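Local coordinates for ABC transporter substrate-binding protein-branched chain amino acid transport (Streptococcus pneumoniae, PDB 4GNR) that binds isoleucine and probably delivers branched-chain amino acids to an ABC transporter for uptake, at residues G122-S127 with Y249-F254; S106-G111 with G227-N232; D126-K131 with K333-M338; G159-F164 with V201-Y206; T323-D326 with N330-K333. All coordinates share one frame; numbering follows the deposited sequence. Where two conformers were deposited one is given.

Contact 1. Residues G122-S127 with Y249-F254; sequences GTFQDS and YFISGF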
# COMPACT_ATOMS: atom_id res chain seq x y z
N GLY A 122 6.03 4.28 5.43
CA GLY A 122 6.78 3.03 5.38
C GLY A 122 7.12 2.46 4.02
O GLY A 122 7.83 1.47 3.95
N THR A 123 6.66 3.12 2.97
CA THR A 123 6.74 2.58 1.61
C THR A 123 7.37 3.53 0.59
O THR A 123 7.86 4.62 0.93
CB THR A 123 5.28 2.16 1.19
OG1 THR A 123 5.33 1.36 0.01
CG2 THR A 123 4.40 3.38 0.99
N PHE A 124 7.41 3.08 -0.66
CA PHE A 124 7.90 3.85 -1.78
C PHE A 124 6.82 4.86 -2.25
O PHE A 124 5.73 4.94 -1.69
CB PHE A 124 8.40 2.90 -2.90
CG PHE A 124 7.44 1.75 -3.20
CD1 PHE A 124 7.86 0.44 -3.01
CD2 PHE A 124 6.14 1.97 -3.62
CE1 PHE A 124 7.00 -0.63 -3.27
CE2 PHE A 124 5.26 0.89 -3.85
CZ PHE A 124 5.69 -0.40 -3.66
N GLN A 125 7.14 5.63 -3.29
CA GLN A 125 6.25 6.69 -3.80
C GLN A 125 5.75 6.43 -5.22
O GLN A 125 6.29 5.58 -5.96
CB GLN A 125 6.90 8.09 -3.70
CG GLN A 125 6.89 8.70 -2.29
CD GLN A 125 7.68 7.91 -1.27
OE1 GLN A 125 8.87 7.66 -1.46
NE2 GLN A 125 7.04 7.55 -0.18
N ASP A 126 4.73 7.20 -5.60
CA ASP A 126 4.08 7.03 -6.91
C ASP A 126 4.99 7.36 -8.08
O ASP A 126 4.88 6.70 -9.12
CB ASP A 126 2.79 7.82 -6.95
CG ASP A 126 1.76 7.28 -5.97
OD1 ASP A 126 1.80 6.07 -5.67
OD2 ASP A 126 0.93 8.08 -5.51
N SER A 127 5.87 8.33 -7.94
CA SER A 127 6.79 8.65 -9.04
C SER A 127 7.64 7.41 -9.36
O SER A 127 7.78 7.01 -10.52
CB SER A 127 7.65 9.83 -8.65
OG SER A 127 8.34 9.56 -7.45
N TYR A 249 0.38 -8.06 -14.26
CA TYR A 249 1.67 -7.69 -13.67
C TYR A 249 1.43 -6.52 -12.74
O TYR A 249 0.68 -5.62 -13.10
CB TYR A 249 2.67 -7.28 -14.76
CG TYR A 249 2.93 -8.40 -15.74
CD1 TYR A 249 2.06 -8.61 -16.82
CD2 TYR A 249 4.01 -9.24 -15.60
CE1 TYR A 249 2.25 -9.65 -17.71
CE2 TYR A 249 4.24 -10.27 -16.49
CZ TYR A 249 3.35 -10.47 -17.55
OH TYR A 249 3.55 -11.51 -18.45
N PHE A 250 2.05 -6.52 -11.56
CA PHE A 250 1.86 -5.36 -10.67
C PHE A 250 2.99 -5.25 -9.66
O PHE A 250 3.68 -6.21 -9.31
CB PHE A 250 0.50 -5.41 -9.93
CG PHE A 250 0.26 -6.66 -9.13
CD1 PHE A 250 -0.34 -7.76 -9.72
CD2 PHE A 250 0.62 -6.76 -7.79
CE1 PHE A 250 -0.57 -8.91 -9.01
CE2 PHE A 250 0.39 -7.92 -7.07
CZ PHE A 250 -0.20 -9.00 -7.69
N ILE A 251 3.15 -4.03 -9.16
CA ILE A 251 4.17 -3.72 -8.18
C ILE A 251 3.75 -4.16 -6.78
O ILE A 251 2.60 -3.98 -6.36
CB ILE A 251 4.45 -2.20 -8.14
CG1 ILE A 251 5.03 -1.78 -9.49
CG2 ILE A 251 5.39 -1.84 -7.00
CD1 ILE A 251 5.39 -0.35 -9.60
N SER A 252 4.71 -4.74 -6.05
CA SER A 252 4.50 -5.13 -4.67
C SER A 252 5.75 -4.79 -3.86
O SER A 252 6.85 -4.71 -4.37
CB SER A 252 4.19 -6.61 -4.54
OG SER A 252 3.91 -6.94 -3.20
N GLY A 253 5.59 -4.69 -2.56
CA GLY A 253 6.70 -4.44 -1.64
C GLY A 253 7.03 -5.62 -0.77
O GLY A 253 7.78 -5.48 0.18
N PHE A 254 6.51 -6.79 -1.12
CA PHE A 254 6.71 -8.02 -0.35
C PHE A 254 6.59 -9.23 -1.28
O PHE A 254 5.65 -9.32 -2.06
CB PHE A 254 5.63 -8.13 0.77
CG PHE A 254 5.79 -9.35 1.69
CD1 PHE A 254 6.86 -9.42 2.55
CD2 PHE A 254 4.88 -10.38 1.71
CE1 PHE A 254 7.06 -10.49 3.40
CE2 PHE A 254 5.07 -11.46 2.58
CZ PHE A 254 6.18 -11.51 3.41
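S252 OG sits on the strand end that meets F124. It is hydrogen-bonded to N232 OD1, and F254 O, 3.2 Å from S252 OG, is a second possible acceptor. The hydroxyl is thus engaged by N232 and takes no part in the meeting with F124, which touches S252 only through its carbonyl. The F124 ring supplies most of the contact. Its tip atom CZ rests 3.6 Å from I251 CG2, the methyl branch that lies anti to the I251 backbone N. The two side chains cross obliquely. At the ring edge, F124 CE1 comes 4.2 Å from S252 O, which lies near the ring plane. The same CE1 approaches G253 CA. With chi1 at 46°, CG of F124 stands between its own N and carbonyl carbon, and the ring reaches toward the end of strand 248-252 and G253. One face is covered by T123 OG1, 3.7 Å above the ring centre. The F128 ring meets F124 at a shallow angle between planes. Q125 is the N-cap of helix 126-139, and Q125 NE2 gives a weak bond to T123 O at 3.2 Å. Both segments are crossings between the two lobes, as in type I periplasmic binding proteins. The contact is apolar and has no direct polar bond between the segments. Such non-directional packing is consistent with crossing segments that could shift a little as the lobes open and close.

Contact 2. Residues S106-G111 with G227-N232; sequences SATQDG and GGDGFN. With ILE (isoleucine), chain B.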
# COMPACT_ATOMS: atom_id res chain seq x y z
N SER A 106 1.77 2.52 4.07
CA SER A 106 1.56 2.28 2.64
C SER A 106 1.11 3.44 1.78
O SER A 106 0.89 3.23 0.58
CB SER A 106 0.49 1.15 2.53
OG SER A 106 -0.65 1.48 3.32
N ALA A 107 1.01 4.65 2.33
CA ALA A 107 0.56 5.82 1.52
C ALA A 107 1.74 6.26 0.63
O ALA A 107 2.75 6.74 1.13
CB ALA A 107 0.10 6.94 2.41
N THR A 108 1.56 6.13 -0.68
CA THR A 108 2.61 6.35 -1.67
C THR A 108 2.62 7.73 -2.32
O THR A 108 3.51 8.01 -3.15
CB THR A 108 2.51 5.26 -2.77
OG1 THR A 108 1.18 5.28 -3.31
CG2 THR A 108 2.82 3.87 -2.23
N GLN A 109 1.71 8.61 -1.98
CA GLN A 109 1.67 9.93 -2.63
C GLN A 109 2.98 10.68 -2.52
O GLN A 109 3.55 10.80 -1.45
CB GLN A 109 0.53 10.77 -2.02
CG GLN A 109 0.42 12.21 -2.50
CD GLN A 109 -0.75 12.93 -1.82
OE1 GLN A 109 -1.88 12.41 -1.82
NE2 GLN A 109 -0.51 14.15 -1.28
N ASP A 110 3.53 11.14 -3.64
CA ASP A 110 4.77 11.88 -3.50
C ASP A 110 4.53 13.15 -2.73
O ASP A 110 3.46 13.76 -2.78
CB ASP A 110 5.44 12.27 -4.82
CG ASP A 110 5.98 11.09 -5.58
OD1 ASP A 110 7.23 10.97 -5.62
OD2 ASP A 110 5.20 10.23 -6.03
N GLY A 111 5.58 13.51 -2.01
CA GLY A 111 5.66 14.71 -1.19
C GLY A 111 4.82 14.75 0.05
O GLY A 111 4.80 15.78 0.74
N GLY A 227 -0.38 -2.95 -13.23
CA GLY A 227 -0.81 -2.04 -12.20
C GLY A 227 0.26 -1.68 -11.20
O GLY A 227 1.35 -2.23 -11.16
N GLY A 228 -0.09 -0.66 -10.41
CA GLY A 228 0.71 -0.28 -9.26
C GLY A 228 0.32 -1.15 -8.05
O GLY A 228 -0.35 -2.18 -8.16
N ASP A 229 0.72 -0.67 -6.88
CA ASP A 229 0.52 -1.43 -5.65
C ASP A 229 -0.96 -1.65 -5.31
O ASP A 229 -1.28 -2.54 -4.52
CB ASP A 229 1.30 -0.85 -4.47
CG ASP A 229 0.82 0.53 -3.97
OD1 ASP A 229 0.43 1.38 -4.80
OD2 ASP A 229 0.91 0.76 -2.73
N GLY A 230 -1.86 -0.87 -5.90
CA GLY A 230 -3.28 -1.09 -5.67
C GLY A 230 -3.80 -2.46 -6.10
O GLY A 230 -4.88 -2.87 -5.67
N PHE A 231 -3.07 -3.18 -6.97
CA PHE A 231 -3.50 -4.52 -7.40
C PHE A 231 -3.25 -5.61 -6.34
O PHE A 231 -3.72 -6.72 -6.52
CB PHE A 231 -2.76 -4.95 -8.68
CG PHE A 231 -3.30 -4.39 -9.98
CD1 PHE A 231 -3.85 -3.13 -10.11
CD2 PHE A 231 -3.08 -5.14 -11.14
CE1 PHE A 231 -4.24 -2.66 -11.38
CE2 PHE A 231 -3.47 -4.68 -12.38
CZ PHE A 231 -4.05 -3.44 -12.50
N ASN A 232 -2.50 -5.31 -5.27
CA ASN A 232 -2.23 -6.32 -4.26
C ASN A 232 -3.49 -6.69 -3.48
O ASN A 232 -4.38 -5.87 -3.28
CB ASN A 232 -1.16 -5.83 -3.28
CG ASN A 232 0.21 -5.84 -3.91
OD1 ASN A 232 0.90 -6.87 -3.89
ND2 ASN A 232 0.62 -4.71 -4.43
N ILE B . -0.36 3.19 -2.13
CA ILE B . -1.84 3.40 -2.17
C ILE B . -2.16 4.77 -1.59
O ILE B . -3.36 5.14 -1.56
CB ILE B . -2.64 2.19 -1.61
CG1 ILE B . -2.08 1.71 -0.30
CG2 ILE B . -2.73 0.90 -2.61
CD1 ILE B . -2.90 0.59 0.31
OXT ILE B . -1.21 5.48 -1.21
O HOH W 1 2.54 0.88 -0.42
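T108 and D229 approach from opposite directions beside the ammonium of the bound isoleucine, which joins them. With S106 and G230 they are part of the isoleucine pocket between the two lobes. Charge and hydrogen bonds come first. ILE N gives a bond to D229 OD2 at 2.8 Å and a weak one to D229 OD1. It also bonds T108 OG1 at 2.9 Å and S106 O at 3.0 Å. The D229 carboxylate probably balances the ammonium charge. At the ligand carboxylate, T108 N donates to ILE OXT at 2.9 Å, with an N-H...O angle of 166°. Water 1 donates both to D229 OD2, at 2.8 Å, and to S106 O, so it ties the segments a second time. Van der Waals contacts add to these. T108 CG2 lies 3.7 Å from D229 OD2, and S106 CB lies 3.9 Å from ILE CG1. A second shell fixes the first: T108 OG1 bonds D126 OD1, and D229 OD1 bonds Y156 OH. N232 holds D229 O with both ND2 and backbone N, from the same face of the carbonyl plane. The 106-111 loop follows strand 102-104 of one lobe. The 227-232 loop links strand 225-227 of the other lobe to helix 234-240, and F282 of helix 281-297 covers S106 and D229.

Contact 3. Residues D126-K131 with K333-M338; sequences DSFQGK and KTAYMM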
# COMPACT_ATOMS: atom_id res chain seq x y z
N ASP A 126 4.73 7.20 -5.60
CA ASP A 126 4.08 7.03 -6.91
C ASP A 126 4.99 7.36 -8.08
O ASP A 126 4.88 6.70 -9.12
CB ASP A 126 2.79 7.82 -6.95
CG ASP A 126 1.76 7.28 -5.97
OD1 ASP A 126 1.80 6.07 -5.67
OD2 ASP A 126 0.93 8.08 -5.51
N SER A 127 5.87 8.33 -7.94
CA SER A 127 6.79 8.65 -9.04
C SER A 127 7.64 7.41 -9.36
O SER A 127 7.78 7.01 -10.52
CB SER A 127 7.65 9.83 -8.65
OG SER A 127 8.34 9.56 -7.45
N PHE A 128 8.17 6.80 -8.31
CA PHE A 128 8.98 5.56 -8.37
C PHE A 128 8.14 4.47 -9.06
O PHE A 128 8.64 3.77 -9.95
CB PHE A 128 9.35 5.25 -6.91
CG PHE A 128 9.92 3.88 -6.59
CD1 PHE A 128 11.26 3.69 -6.33
CD2 PHE A 128 9.08 2.80 -6.39
CE1 PHE A 128 11.74 2.45 -5.92
CE2 PHE A 128 9.55 1.58 -5.97
CZ PHE A 128 10.89 1.42 -5.73
N GLN A 129 6.87 4.30 -8.66
CA GLN A 129 6.03 3.29 -9.29
C GLN A 129 5.85 3.52 -10.80
O GLN A 129 5.94 2.59 -11.60
CB GLN A 129 4.65 3.18 -8.64
CG GLN A 129 4.70 2.76 -7.18
CD GLN A 129 3.35 2.24 -6.72
OE1 GLN A 129 2.95 1.13 -7.07
NE2 GLN A 129 2.66 3.01 -5.90
N GLY A 130 5.57 4.76 -11.18
CA GLY A 130 5.35 5.05 -12.61
C GLY A 130 6.58 4.79 -13.46
O GLY A 130 6.47 4.32 -14.60
N LYS A 131 7.75 5.09 -12.91
CA LYS A 131 9.03 4.85 -13.61
C LYS A 131 9.27 3.36 -13.79
O LYS A 131 9.67 2.91 -14.86
CB LYS A 131 10.20 5.48 -12.83
CG LYS A 131 10.24 6.97 -12.82
CD LYS A 131 11.26 7.49 -11.83
CE LYS A 131 11.31 8.98 -11.75
NZ LYS A 131 12.21 9.32 -10.63
N LYS A 333 12.57 1.47 -0.30
CA LYS A 333 12.06 0.14 -0.10
C LYS A 333 12.29 -0.70 -1.36
O LYS A 333 12.22 -0.19 -2.49
CB LYS A 333 10.56 0.14 0.18
CG LYS A 333 10.15 0.88 1.44
CD LYS A 333 10.67 0.24 2.74
CE LYS A 333 10.09 -1.11 3.00
NZ LYS A 333 10.51 -1.59 4.34
N THR A 334 12.53 -1.98 -1.15
CA THR A 334 12.63 -2.92 -2.27
C THR A 334 11.24 -3.06 -2.91
O THR A 334 10.21 -3.12 -2.23
CB THR A 334 13.10 -4.28 -1.79
OG1 THR A 334 14.41 -4.11 -1.22
CG2 THR A 334 13.14 -5.31 -2.91
N ALA A 335 11.23 -3.11 -4.23
CA ALA A 335 10.01 -3.32 -5.00
C ALA A 335 10.20 -4.53 -5.90
O ALA A 335 11.29 -4.86 -6.35
CB ALA A 335 9.67 -2.09 -5.83
N TYR A 336 9.07 -5.18 -6.16
CA TYR A 336 8.98 -6.33 -7.02
C TYR A 336 7.88 -6.13 -8.04
O TYR A 336 6.88 -5.47 -7.78
CB TYR A 336 8.55 -7.58 -6.22
CG TYR A 336 9.46 -7.88 -5.04
CD1 TYR A 336 9.19 -7.33 -3.80
CD2 TYR A 336 10.57 -8.70 -5.16
CE1 TYR A 336 9.99 -7.56 -2.71
CE2 TYR A 336 11.40 -8.94 -4.07
CZ TYR A 336 11.09 -8.37 -2.85
OH TYR A 336 11.86 -8.59 -1.72
N MET A 337 8.11 -6.64 -9.25
CA MET A 337 7.05 -6.71 -10.26
C MET A 337 6.60 -8.18 -10.19
O MET A 337 7.40 -9.11 -10.40
CB MET A 337 7.49 -6.36 -11.66
CG MET A 337 6.31 -6.33 -12.62
SD MET A 337 5.10 -5.01 -12.34
CE MET A 337 6.01 -3.58 -13.00
N MET A 338 5.33 -8.38 -9.86
CA MET A 338 4.73 -9.70 -9.72
C MET A 338 4.09 -10.11 -11.05
O MET A 338 3.48 -9.30 -11.72
CB MET A 338 3.61 -9.65 -8.65
CG MET A 338 4.02 -8.99 -7.35
SD MET A 338 5.26 -9.90 -6.43
CE MET A 338 4.24 -10.67 -5.18
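F128 is the one residue of 126-131 that touches 333-338, and it stands in the first turn of helix 126-139. Before it, D126 starts the helix: D126 O accepts from G130 N at 2.9 Å, and D126 OD1 takes a weak bond from Q129 NE2. S127 follows, with S127 O bonded to S163 OG. At F128, CG is anti to the backbone N (chi1 167°), which carries the ring away from the helix toward the strand. A335 CB meets the ring at its edge, near the ring plane, at 3.7 Å from both F128 CE2 and F128 CZ. F128 CZ also lies 3.9 Å from K333 O, which approaches obliquely. P353, at the chain end, touches the same ring. The helix packs here on the mixed sheet of the lobe, where strand 335-341 runs antiparallel to both neighbours, 248-252 and 344-351. K333 contributes its backbone; its long side chain leads away, and NZ bonds T320 OG1. Next along the helix, Q129 points to the 227-232 loop, where its OE1 accepts from D229 N. The Q129 side chain also touches I251. K131 N closes a helical bond to S127 O at 3.1 Å, and the K131 side chain packs on S163 and S167 of helix 155-167.

Contact 4. Residues G159-F164 with V201-Y206; sequences GIAKSF and VVPGYY. With ILE (isoleucine), chain B.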
# COMPACT_ATOMS: atom_id res chain seq x y z
N GLY A 159 -0.97 10.38 -9.98
CA GLY A 159 0.48 10.50 -9.74
C GLY A 159 1.26 9.41 -10.48
O GLY A 159 2.29 9.67 -11.08
N ILE A 160 0.77 8.18 -10.42
CA ILE A 160 1.40 7.09 -11.15
C ILE A 160 1.33 7.39 -12.66
O ILE A 160 2.32 7.25 -13.39
CB ILE A 160 0.76 5.73 -10.82
CG1 ILE A 160 0.98 5.39 -9.34
CG2 ILE A 160 1.32 4.65 -11.75
CD1 ILE A 160 0.38 4.06 -8.93
N ALA A 161 0.16 7.80 -13.13
CA ALA A 161 -0.01 8.10 -14.56
C ALA A 161 0.94 9.22 -15.03
O ALA A 161 1.55 9.12 -16.10
CB ALA A 161 -1.45 8.45 -14.86
N LYS A 162 1.05 10.28 -14.22
CA LYS A 162 1.94 11.40 -14.57
C LYS A 162 3.38 10.91 -14.76
O LYS A 162 4.06 11.25 -15.74
CB LYS A 162 1.87 12.51 -13.51
CG LYS A 162 2.82 13.67 -13.72
CD LYS A 162 2.71 14.69 -12.58
CE LYS A 162 3.68 15.85 -12.73
NZ LYS A 162 5.00 15.55 -12.12
N SER A 163 3.85 10.12 -13.80
CA SER A 163 5.20 9.60 -13.88
C SER A 163 5.39 8.65 -15.08
O SER A 163 6.42 8.68 -15.77
CB SER A 163 5.54 8.92 -12.57
OG SER A 163 6.80 8.30 -12.69
N PHE A 164 4.40 7.80 -15.30
CA PHE A 164 4.45 6.90 -16.43
C PHE A 164 4.59 7.68 -17.75
O PHE A 164 5.44 7.39 -18.59
CB PHE A 164 3.20 6.01 -16.50
CG PHE A 164 3.21 5.10 -17.69
CD1 PHE A 164 3.87 3.89 -17.65
CD2 PHE A 164 2.61 5.48 -18.88
CE1 PHE A 164 3.94 3.07 -18.76
CE2 PHE A 164 2.69 4.65 -20.00
CZ PHE A 164 3.35 3.44 -19.92
N VAL A 201 -1.95 -0.20 -19.04
CA VAL A 201 -1.48 0.25 -17.72
C VAL A 201 -2.69 0.86 -17.01
O VAL A 201 -3.31 1.77 -17.56
CB VAL A 201 -0.32 1.25 -17.87
CG1 VAL A 201 0.06 1.82 -16.52
CG2 VAL A 201 0.90 0.58 -18.50
N VAL A 202 -3.00 0.36 -15.81
CA VAL A 202 -4.20 0.75 -15.07
C VAL A 202 -3.89 1.21 -13.65
O VAL A 202 -3.93 0.44 -12.70
CB VAL A 202 -5.24 -0.42 -15.01
CG1 VAL A 202 -6.55 0.03 -14.33
CG2 VAL A 202 -5.54 -0.97 -16.42
N PRO A 203 -3.59 2.51 -13.48
CA PRO A 203 -3.39 3.07 -12.15
C PRO A 203 -4.79 3.19 -11.48
O PRO A 203 -5.68 3.86 -11.97
CB PRO A 203 -2.76 4.44 -12.42
CG PRO A 203 -2.23 4.36 -13.80
CD PRO A 203 -3.23 3.49 -14.52
N GLY A 204 -4.91 2.56 -10.33
CA GLY A 204 -6.16 2.52 -9.60
C GLY A 204 -6.15 1.47 -8.51
O GLY A 204 -5.17 0.75 -8.31
N TYR A 205 -7.27 1.45 -7.79
CA TYR A 205 -7.52 0.56 -6.66
C TYR A 205 -8.25 -0.73 -7.09
O TYR A 205 -8.80 -0.80 -8.19
CB TYR A 205 -8.24 1.28 -5.54
CG TYR A 205 -7.47 2.45 -4.94
CD1 TYR A 205 -6.19 2.29 -4.45
CD2 TYR A 205 -8.06 3.68 -4.77
CE1 TYR A 205 -5.52 3.34 -3.83
CE2 TYR A 205 -7.39 4.73 -4.13
CZ TYR A 205 -6.13 4.55 -3.66
OH TYR A 205 -5.50 5.60 -3.02
N TYR A 206 -8.30 -1.69 -6.18
CA TYR A 206 -8.77 -3.02 -6.53
C TYR A 206 -10.21 -3.12 -6.99
O TYR A 206 -10.50 -3.96 -7.84
CB TYR A 206 -8.51 -4.04 -5.39
CG TYR A 206 -9.35 -3.79 -4.14
CD1 TYR A 206 -10.61 -4.35 -3.99
CD2 TYR A 206 -8.89 -3.01 -3.11
CE1 TYR A 206 -11.38 -4.14 -2.85
CE2 TYR A 206 -9.65 -2.79 -1.97
CZ TYR A 206 -10.90 -3.35 -1.85
OH TYR A 206 -11.59 -3.12 -0.68
N ILE B . -0.36 3.19 -2.13
CA ILE B . -1.84 3.40 -2.17
C ILE B . -2.16 4.77 -1.59
O ILE B . -3.36 5.14 -1.56
CB ILE B . -2.64 2.19 -1.61
CG1 ILE B . -2.08 1.71 -0.30
CG2 ILE B . -2.73 0.90 -2.61
CD1 ILE B . -2.90 0.59 0.31
OXT ILE B . -1.21 5.48 -1.21
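Helix 155-167 packs on the parallel part of the mixed sheet in this αβ lobe, and it meets the end of strand 199-201 and the loop that carries Y205 to the ligand. F164 and V201 approach from opposite directions. V201 CG1 stands over one face of the F164 ring, while V201 CG2 lies 3.9 Å from F164 CE1 and 4.0 Å from F164 CZ. The F164 chi1 of 178° swings the ring off the helix onto V201. One turn earlier, I160 lies across P203: I160 CB and P203 CB are 4.1 Å apart, and I160 CG2 reaches both P203 CB and P203 CG. A161 CB adds a looser contact to P203 CG at 4.3 Å. All five residues are buried, and the side chains that meet are apolar. Beyond P203, Y205 turns to the pocket. Y205 OH donates a short bond of 2.6 Å to ILE O, which lies at the ring edge and in its plane. The Y205 ring stacks with that of Y156. Y205 is also the N-cap of helix 206-218. The interface rests on strand 145-151, where T150 touches A161 and P203, and I133 of helix 126-139 packs on F164.

Contact 5. Residues T323-D326 with N330-K333; sequences TSFD and NTVK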
# COMPACT_ATOMS: atom_id res chain seq x y z
N THR A 323 14.19 -0.62 6.80
CA THR A 323 13.58 0.72 6.89
C THR A 323 14.71 1.64 7.39
O THR A 323 15.30 1.37 8.43
CB THR A 323 12.38 0.84 7.80
OG1 THR A 323 11.28 0.14 7.22
CG2 THR A 323 11.95 2.28 7.98
N SER A 324 14.98 2.70 6.63
CA SER A 324 16.02 3.67 6.95
C SER A 324 15.47 5.04 6.61
O SER A 324 15.40 5.42 5.44
CB SER A 324 17.28 3.37 6.11
OG SER A 324 18.34 4.25 6.41
N PHE A 325 15.02 5.77 7.63
CA PHE A 325 14.40 7.06 7.39
C PHE A 325 15.40 8.15 7.05
O PHE A 325 16.45 8.28 7.67
CB PHE A 325 13.50 7.53 8.55
CG PHE A 325 12.21 6.72 8.71
CD1 PHE A 325 11.28 6.70 7.69
CD2 PHE A 325 11.91 6.04 9.87
CE1 PHE A 325 10.11 5.97 7.81
CE2 PHE A 325 10.73 5.31 9.99
CZ PHE A 325 9.84 5.27 8.95
N ASP A 326 15.07 8.93 6.04
CA ASP A 326 15.85 10.08 5.61
C ASP A 326 15.29 11.31 6.36
O ASP A 326 14.40 11.20 7.21
CB ASP A 326 15.86 10.26 4.08
CG ASP A 326 14.50 10.59 3.47
OD1 ASP A 326 13.59 11.02 4.21
OD2 ASP A 326 14.39 10.46 2.22
N ASN A 330 11.08 9.52 4.93
CA ASN A 330 10.85 8.52 3.89
C ASN A 330 11.96 7.47 3.95
O ASN A 330 13.08 7.74 4.41
CB ASN A 330 10.87 9.11 2.48
CG ASN A 330 9.73 10.04 2.21
OD1 ASN A 330 9.96 11.22 1.96
ND2 ASN A 330 8.51 9.58 2.34
N THR A 331 11.65 6.28 3.47
CA THR A 331 12.60 5.20 3.37
C THR A 331 12.56 4.62 1.97
O THR A 331 11.48 4.45 1.39
CB THR A 331 12.30 4.07 4.40
OG1 THR A 331 13.28 3.03 4.29
CG2 THR A 331 10.86 3.52 4.34
N VAL A 332 13.74 4.28 1.44
CA VAL A 332 13.80 3.53 0.21
C VAL A 332 13.27 2.11 0.61
O VAL A 332 13.49 1.65 1.74
CB VAL A 332 15.25 3.46 -0.33
CG1 VAL A 332 15.35 2.54 -1.52
CG2 VAL A 332 15.72 4.84 -0.73
N LYS A 333 12.57 1.47 -0.30
CA LYS A 333 12.06 0.14 -0.10
C LYS A 333 12.29 -0.70 -1.36
O LYS A 333 12.22 -0.19 -2.49
CB LYS A 333 10.56 0.14 0.18
CG LYS A 333 10.15 0.88 1.44
CD LYS A 333 10.67 0.24 2.74
CE LYS A 333 10.09 -1.11 3.00
NZ LYS A 333 10.51 -1.59 4.34
O HOH W 2 8.71 0.03 6.12
O HOH W 3 16.10 5.33 2.78
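D326 and N330 hold each other by two bonds. D326 N donates to N330 O at 2.8 Å, in the carbonyl plane. In return N330 N donates to D326 OD1 at 3.0 Å, but reaches it from above the carboxylate plane, 51° out of it. The D326 side chain thus accepts where a paired strand would use a backbone carbonyl. F325 CA adds a CA-H...O contact to N330 O at 3.3 Å. Next, S324 N donates to T331 OG1 at 2.9 Å, almost straight at 175°. The T331 chi1 of -179° turns the hydroxyl toward S324, and this same hydroxyl donates on to V332 O. Water 3 spans the remaining gap between S324 O and V332 N, at 2.8 and 2.9 Å. Water 2 does likewise for T323 OG1 and K333 NZ. Further out, S324 OG bonds K314 O, and K333 NZ is held by T320 OG1 and Q322 O. T323 CG2 covers one face of the F325 ring, toward its rim, and F120 meets this ring edge-to-face. The two segments run roughly antiparallel and are joined by three residues. This is a hairpin-like turn with side chains and water replacing part of the backbone pairing, placed just before the chain crosses into strand 335-341.

Contacts 1, 2 and 3 lie near the middle of the chain, with centres 4 to 9 Å apart, around the junction of the two lobes. Contacts 1 and 3 share D126, S127 and helix 126-139, and reach neighbouring strands 248-252 and 335-341 of one sheet. Contact 2 alternates with both along the chain. Contact 4 is nested inside the loops closed by contacts 1, 2 and 3, and its Y205 and contact 2 both bind the isoleucine. Contact 5 comes late in the chain, about 22 Å from contact 4 between centres, and shares K333 with contact 3. Lobe crossings and ligand site are thus closely linked, consistent with ligand binding coupled to lobe closure.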